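PDB 3FPW: extracellular haem-binding protein from Streptomyces reticuli, which binds and degrades haem outside the cell and, as an oligomer, interacts with its cognate two-component sensor kinase. Local coordinates for the interface of chains A and B and the interface of chains A and C. Numbering follows the deposited sequence. Chains: chain A/B/C, Extracellular haem-binding protein.

Contact 1: the interface of chains A and B. Residues chain A 64-65, 69, 158-159, 190; chain B 54, 58-59.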
ATOM      1  N   HIS A  64     -21.042   9.763  19.331  1.00 16.31           N
ATOM      2  CA  HIS A  64     -19.705  10.276  18.989  1.00 16.40           C
ATOM      3  C   HIS A  64     -19.373  11.547  19.732  1.00 15.85           C
ATOM      4  O   HIS A  64     -20.278  12.307  20.100  1.00 16.72           O
ATOM      5  CB  HIS A  64     -19.726  10.638  17.513  1.00 16.62           C
ATOM      6  CG  HIS A  64     -20.178   9.504  16.667  1.00 17.21           C
ATOM      7  ND1 HIS A  64     -19.297   8.570  16.170  1.00 17.79           N
ATOM      8  CD2 HIS A  64     -21.418   9.095  16.305  1.00 19.33           C
ATOM      9  CE1 HIS A  64     -19.976   7.652  15.501  1.00 20.46           C
ATOM     10  NE2 HIS A  64     -21.264   7.948  15.575  1.00 21.22           N
ATOM     11  N   LEU A  65     -18.081  11.797  19.916  1.00 15.52           N
ATOM     12  CA  LEU A  65     -17.625  13.145  20.233  1.00 15.82           C
ATOM     13  C   LEU A  65     -17.938  14.036  19.042  1.00 16.02           C
ATOM     14  O   LEU A  65     -17.793  13.631  17.870  1.00 16.74           O
ATOM     15  CB  LEU A  65     -16.111  13.180  20.487  1.00 16.13           C
ATOM     16  CG  LEU A  65     -15.521  12.409  21.650  1.00 16.60           C
ATOM     17  CD1 LEU A  65     -14.032  12.703  21.745  1.00 16.33           C
ATOM     18  CD2 LEU A  65     -16.230  12.799  22.928  1.00 17.19           C
ATOM     19  N   ALA A  69     -15.624  18.862  20.574  1.00 15.66           N
ATOM     20  CA  ALA A  69     -15.102  18.172  21.767  1.00 16.26           C
ATOM     21  C   ALA A  69     -13.786  17.472  21.453  1.00 16.10           C
ATOM     22  O   ALA A  69     -12.829  17.538  22.237  1.00 16.04           O
ATOM     23  CB  ALA A  69     -16.108  17.146  22.258  1.00 17.11           C
ATOM     24  N   VAL A 158     -12.155   7.144  25.630  1.00 17.25           N
ATOM     25  CA  VAL A 158     -13.168   8.043  26.152  1.00 17.18           C
ATOM     26  C   VAL A 158     -14.482   7.351  25.903  1.00 17.45           C
ATOM     27  O   VAL A 158     -14.701   6.776  24.822  1.00 17.30           O
ATOM     28  CB  VAL A 158     -13.141   9.398  25.418  1.00 17.04           C
ATOM     29  CG1 VAL A 158     -14.350  10.233  25.783  1.00 18.21           C
ATOM     30  CG2 VAL A 158     -11.820  10.165  25.720  1.00 17.02           C
ATOM     31  N   THR A 159     -15.362   7.372  26.899  1.00 18.02           N
ATOM     32  CA  THR A 159     -16.617   6.664  26.761  1.00 18.08           C
ATOM     33  C   THR A 159     -17.808   7.591  26.823  1.00 18.87           C
ATOM     34  O   THR A 159     -17.688   8.766  27.157  1.00 18.86           O
ATOM     35  CB  THR A 159     -16.820   5.612  27.880  1.00 17.76           C
ATOM     36  OG1 THR A 159     -16.812   6.280  29.148  1.00 20.64           O
ATOM     37  CG2 THR A 159     -15.717   4.545  27.843  1.00 19.36           C
ATOM     38  N   LEU A 190     -12.889  16.755  28.996  1.00 21.99           N
ATOM     39  CA  LEU A 190     -14.215  16.335  28.558  1.00 23.06           C
ATOM     40  C   LEU A 190     -15.077  15.946  29.758  1.00 23.78           C
ATOM     41  O   LEU A 190     -14.564  15.705  30.854  1.00 24.02           O
ATOM     42  CB  LEU A 190     -14.104  15.143  27.607  1.00 22.53           C
ATOM     43  CG  LEU A 190     -13.274  15.398  26.347  1.00 22.33           C
ATOM     44  CD1 LEU A 190     -13.155  14.097  25.565  1.00 22.68           C
ATOM     45  CD2 LEU A 190     -13.935  16.454  25.502  1.00 23.28           C
TER
ATOM     46  N   ALA B  54     -17.475  11.252  28.442  1.00 28.55           N
ATOM     47  CA  ALA B  54     -17.867  12.520  27.893  1.00 29.75           C
ATOM     48  C   ALA B  54     -19.349  12.773  28.148  1.00 30.64           C
ATOM     49  O   ALA B  54     -20.139  11.848  28.407  1.00 30.28           O
ATOM     50  CB  ALA B  54     -17.517  12.613  26.427  1.00 29.53           C
ATOM     51  N   GLU B  58     -21.008  17.638  24.442  1.00 24.07           N
ATOM     52  CA  GLU B  58     -19.794  17.149  23.766  1.00 22.74           C
ATOM     53  C   GLU B  58     -20.081  15.945  22.873  1.00 20.78           C
ATOM     54  O   GLU B  58     -19.164  15.399  22.258  1.00 19.21           O
ATOM     55  CB  GLU B  58     -18.739  16.761  24.796  1.00 23.01           C
ATOM     56  CG  GLU B  58     -18.154  17.962  25.539  1.00 25.65           C
ATOM     57  CD  GLU B  58     -17.471  17.562  26.829  1.00 27.21           C
ATOM     58  OE1 GLU B  58     -17.826  16.503  27.392  1.00 29.73           O
ATOM     59  OE2 GLU B  58     -16.599  18.333  27.297  1.00 28.52           O
ATOM     60  N   LEU B  59     -21.334  15.509  22.840  1.00 19.87           N
ATOM     61  CA  LEU B  59     -21.695  14.273  22.141  1.00 19.14           C
ATOM     62  C   LEU B  59     -22.690  14.563  21.031  1.00 19.91           C
ATOM     63  O   LEU B  59     -23.483  15.514  21.119  1.00 20.04           O
ATOM     64  CB  LEU B  59     -22.296  13.246  23.106  1.00 18.76           C
ATOM     65  CG  LEU B  59     -21.387  12.785  24.260  1.00 18.75           C
ATOM     66  CD1 LEU B  59     -22.164  11.888  25.213  1.00 18.28           C
ATOM     67  CD2 LEU B  59     -20.190  12.032  23.705  1.00 17.49           C
TER
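A:Leu65 and B:Leu59 form an antiparallel beta bridge across the chains, and nearby the backbone N of B:Ala54 donates to the carbonyl O of A:Thr159 at 2.8 Å. The patch belongs to the two-fold interface of two HbpS-like subunits. The segment from B:Ala54 to the start of strand 59-65 of chain B lies on chain A here, and symmetry repeats the contact with the chains exchanged. B:Ala54 turns its methyl CB to CD2 of A:Leu65, 3.7 Å away. CG1 of A:Val158 meets CB of B:Ala54 at 4.0 Å, from the strand that supplies the backbone acceptor. B:Glu58 stretches along the surface of chain A. CB of B:Glu58 packs against CB of A:Ala69 at 3.7 Å, on helix 67-83. CG points away from its own carbonyl carbon (chi1 -69°) and the chain stays extended beyond it, which carries the carboxylate to A:Leu190. There the two side chains cross obliquely, and OE2 of B:Glu58 lies 3.7 Å from CD2 of A:Leu190. The same OE2 of B:Glu58 is 3.4 Å from CA of A:Leu190. These are packing contacts. Replacing B:Glu58 by an alanine would keep CB against A:Ala69 but would probably leave a gap beside A:Leu190, whose CD2 would lose its cover. Beside the bridge, CD2 of B:Leu59 rests 3.6 Å from the backbone O of A:His64.

Contact 2: the interface of chains A and C. Residues chain A 137, 144, 150-151; chain C 142, 144-145.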
ATOM      1  N   LEU A 137       0.065  -8.559  25.853  1.00 22.86           N
ATOM      2  CA  LEU A 137       0.911  -9.266  24.907  1.00 23.20           C
ATOM      3  C   LEU A 137       1.688 -10.421  25.551  1.00 24.08           C
ATOM      4  O   LEU A 137       2.161 -11.329  24.862  1.00 24.38           O
ATOM      5  CB  LEU A 137       1.867  -8.284  24.238  1.00 22.91           C
ATOM      6  CG  LEU A 137       1.182  -7.238  23.367  1.00 22.69           C
ATOM      7  CD1 LEU A 137       2.202  -6.295  22.764  1.00 22.69           C
ATOM      8  CD2 LEU A 137       0.345  -7.895  22.271  1.00 22.56           C
ATOM      9  N   LYS A 144      -0.785  -7.975  18.614  1.00 17.17           N
ATOM     10  CA  LYS A 144      -0.125  -6.859  17.946  1.00 17.62           C
ATOM     11  C   LYS A 144      -0.009  -7.049  16.427  1.00 17.15           C
ATOM     12  O   LYS A 144       0.408  -6.139  15.706  1.00 17.31           O
ATOM     13  CB  LYS A 144       1.245  -6.579  18.572  1.00 17.92           C
ATOM     14  CG  LYS A 144       2.295  -7.603  18.239  1.00 20.73           C
ATOM     15  CD  LYS A 144       3.602  -7.249  18.945  1.00 25.06           C
ATOM     16  CE  LYS A 144       4.550  -8.437  18.962  1.00 27.11           C
ATOM     17  NZ  LYS A 144       4.822  -8.961  17.595  1.00 28.67           N
ATOM     18  N   LEU A 150      -1.243  -0.387  17.594  1.00 14.63           N
ATOM     19  CA  LEU A 150       0.050  -0.106  18.196  1.00 14.68           C
ATOM     20  C   LEU A 150      -0.101  -0.267  19.689  1.00 14.77           C
ATOM     21  O   LEU A 150      -0.736   0.550  20.346  1.00 14.91           O
ATOM     22  CB  LEU A 150       0.521   1.307  17.829  1.00 15.09           C
ATOM     23  CG  LEU A 150       1.875   1.679  18.416  1.00 12.92           C
ATOM     24  CD1 LEU A 150       2.942   0.643  18.123  1.00 13.98           C
ATOM     25  CD2 LEU A 150       2.294   3.070  17.873  1.00 14.66           C
ATOM     26  N   PHE A 151       0.468  -1.346  20.218  1.00 15.03           N
ATOM     27  CA  PHE A 151       0.300  -1.705  21.618  1.00 14.16           C
ATOM     28  C   PHE A 151       1.426  -1.082  22.455  1.00 14.91           C
ATOM     29  O   PHE A 151       2.340  -1.759  22.942  1.00 15.59           O
ATOM     30  CB  PHE A 151       0.311  -3.222  21.731  1.00 15.24           C
ATOM     31  CG  PHE A 151      -0.995  -3.849  21.351  1.00 13.90           C
ATOM     32  CD1 PHE A 151      -1.373  -3.976  20.018  1.00 13.73           C
ATOM     33  CD2 PHE A 151      -1.880  -4.284  22.332  1.00 15.05           C
ATOM     34  CE1 PHE A 151      -2.588  -4.558  19.662  1.00 15.53           C
ATOM     35  CE2 PHE A 151      -3.106  -4.859  21.975  1.00 15.99           C
ATOM     36  CZ  PHE A 151      -3.465  -4.992  20.649  1.00 15.43           C
TER
ATOM     37  N   THR C 142       7.458  -3.056  21.820  1.00 19.17           N
ATOM     38  CA  THR C 142       6.552  -2.616  20.752  1.00 17.50           C
ATOM     39  C   THR C 142       6.956  -1.288  20.106  1.00 17.69           C
ATOM     40  O   THR C 142       6.249  -0.775  19.257  1.00 16.81           O
ATOM     41  CB  THR C 142       5.080  -2.591  21.225  1.00 17.38           C
ATOM     42  OG1 THR C 142       4.955  -1.702  22.333  1.00 17.06           O
ATOM     43  CG2 THR C 142       4.660  -4.000  21.675  1.00 16.44           C
ATOM     44  N   LYS C 144       9.131  -1.171  18.054  1.00 17.17           N
ATOM     45  CA  LYS C 144       9.411  -1.561  16.677  1.00 17.62           C
ATOM     46  C   LYS C 144       8.144  -1.702  15.821  1.00 17.15           C
ATOM     47  O   LYS C 144       8.221  -1.901  14.606  1.00 17.31           O
ATOM     48  CB  LYS C 144      10.252  -2.840  16.631  1.00 17.92           C
ATOM     49  CG  LYS C 144       9.495  -4.088  16.996  1.00 20.73           C
ATOM     50  CD  LYS C 144      10.437  -5.291  16.957  1.00 25.06           C
ATOM     51  CE  LYS C 144       9.830  -6.478  17.687  1.00 27.11           C
ATOM     52  NZ  LYS C 144       8.491  -6.847  17.151  1.00 28.67           N
ATOM     53  N   ASP C 145       6.981  -1.539  16.447  1.00 16.20           N
ATOM     54  CA  ASP C 145       5.711  -1.574  15.720  1.00 15.90           C
ATOM     55  C   ASP C 145       5.330  -0.205  15.166  1.00 15.99           C
ATOM     56  O   ASP C 145       4.370  -0.062  14.406  1.00 16.33           O
ATOM     57  CB  ASP C 145       4.629  -2.157  16.632  1.00 16.57           C
ATOM     58  CG  ASP C 145       4.872  -3.642  16.922  1.00 17.94           C
ATOM     59  OD1 ASP C 145       5.268  -4.369  15.984  1.00 22.95           O
ATOM     60  OD2 ASP C 145       4.689  -4.078  18.063  1.00 19.01           O
TER
HETATM   61  O   HOH W   1       2.064  -3.107  18.677  1.00 17.63           O
HETATM   62  O   HOH W   2       5.775  -7.003  15.813  1.00 38.27           O
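The hydroxyl OG1 of C:Thr142 donates to the carbonyl O of A:Phe151 at 2.7 Å. The hydroxyl approaches from above the carbonyl plane, 46° out of it. This patch joins neighbouring HbpS subunits through the 3-10 helix 141-145 of both chains, with A:Leu137, A:Leu150 and A:Phe151 completing it on chain A. The threonine torsion (chi1 59°) sets OG1 between its own backbone N and carbonyl carbon. The methyl CG2 is left to face A:Leu137. CG2 of C:Thr142 meets CD1 of A:Leu137 tip to tip at 3.5 Å. A:Leu137 also serves its own chain: its other methyl, CD2, sits over one face of the A:Phe151 ring, offset toward the rim. The carboxylate of C:Asp145 is joined to chain A through two waters, one at each oxygen. OD2 of C:Asp145 lies 2.9 Å from water 1, which also pairs with the backbone N of A:Phe151. That N-H points almost straight at the water, with an angle of 175° at the hydrogen. OD1 of C:Asp145 lies 2.7 Å from water 2, and this water pairs in turn with the side-chain amine NZ of A:Lys144. The two bridges would probably restrain the carboxylate from turning about its CB-CG bond. A:Leu150 crosses C:Asp145 at a slant and sets its CD1 3.6 Å from CB of C:Asp145, packing on the aliphatic part of the aspartate. A:Lys144 crosses the aspartate at about a right angle, with CD of A:Lys144 3.5 Å from OD2 of C:Asp145. Its chain is extended as far as CE and then bends at its last torsion. The amine ends of A:Lys144 and C:Lys144 come near each other, and the nearby aspartate may ease their like charge. NZ of A:Lys144 and NZ of C:Lys144 are 4.3 Å apart.

Contact 1 and contact 2 lie about 27 Å apart, measured between the centres of their C-alpha atoms. Chain A takes part in both, with different residues. Strand 155-160 of chain A enters contact 1, while contact 2 draws on the 3-10 helices 136-138 and 141-145 and the loop with A:Leu150 and A:Phe151, a little earlier in the sequence. Contact 1 pairs A with B by a two-fold. Contact 2 joins A to C by a surface that is not an exact two-fold. One subunit can therefore hold two neighbours at once, as suits the deposited assembly of eight copies. Oligomeric assembly is essential for interaction with the sensor kinase.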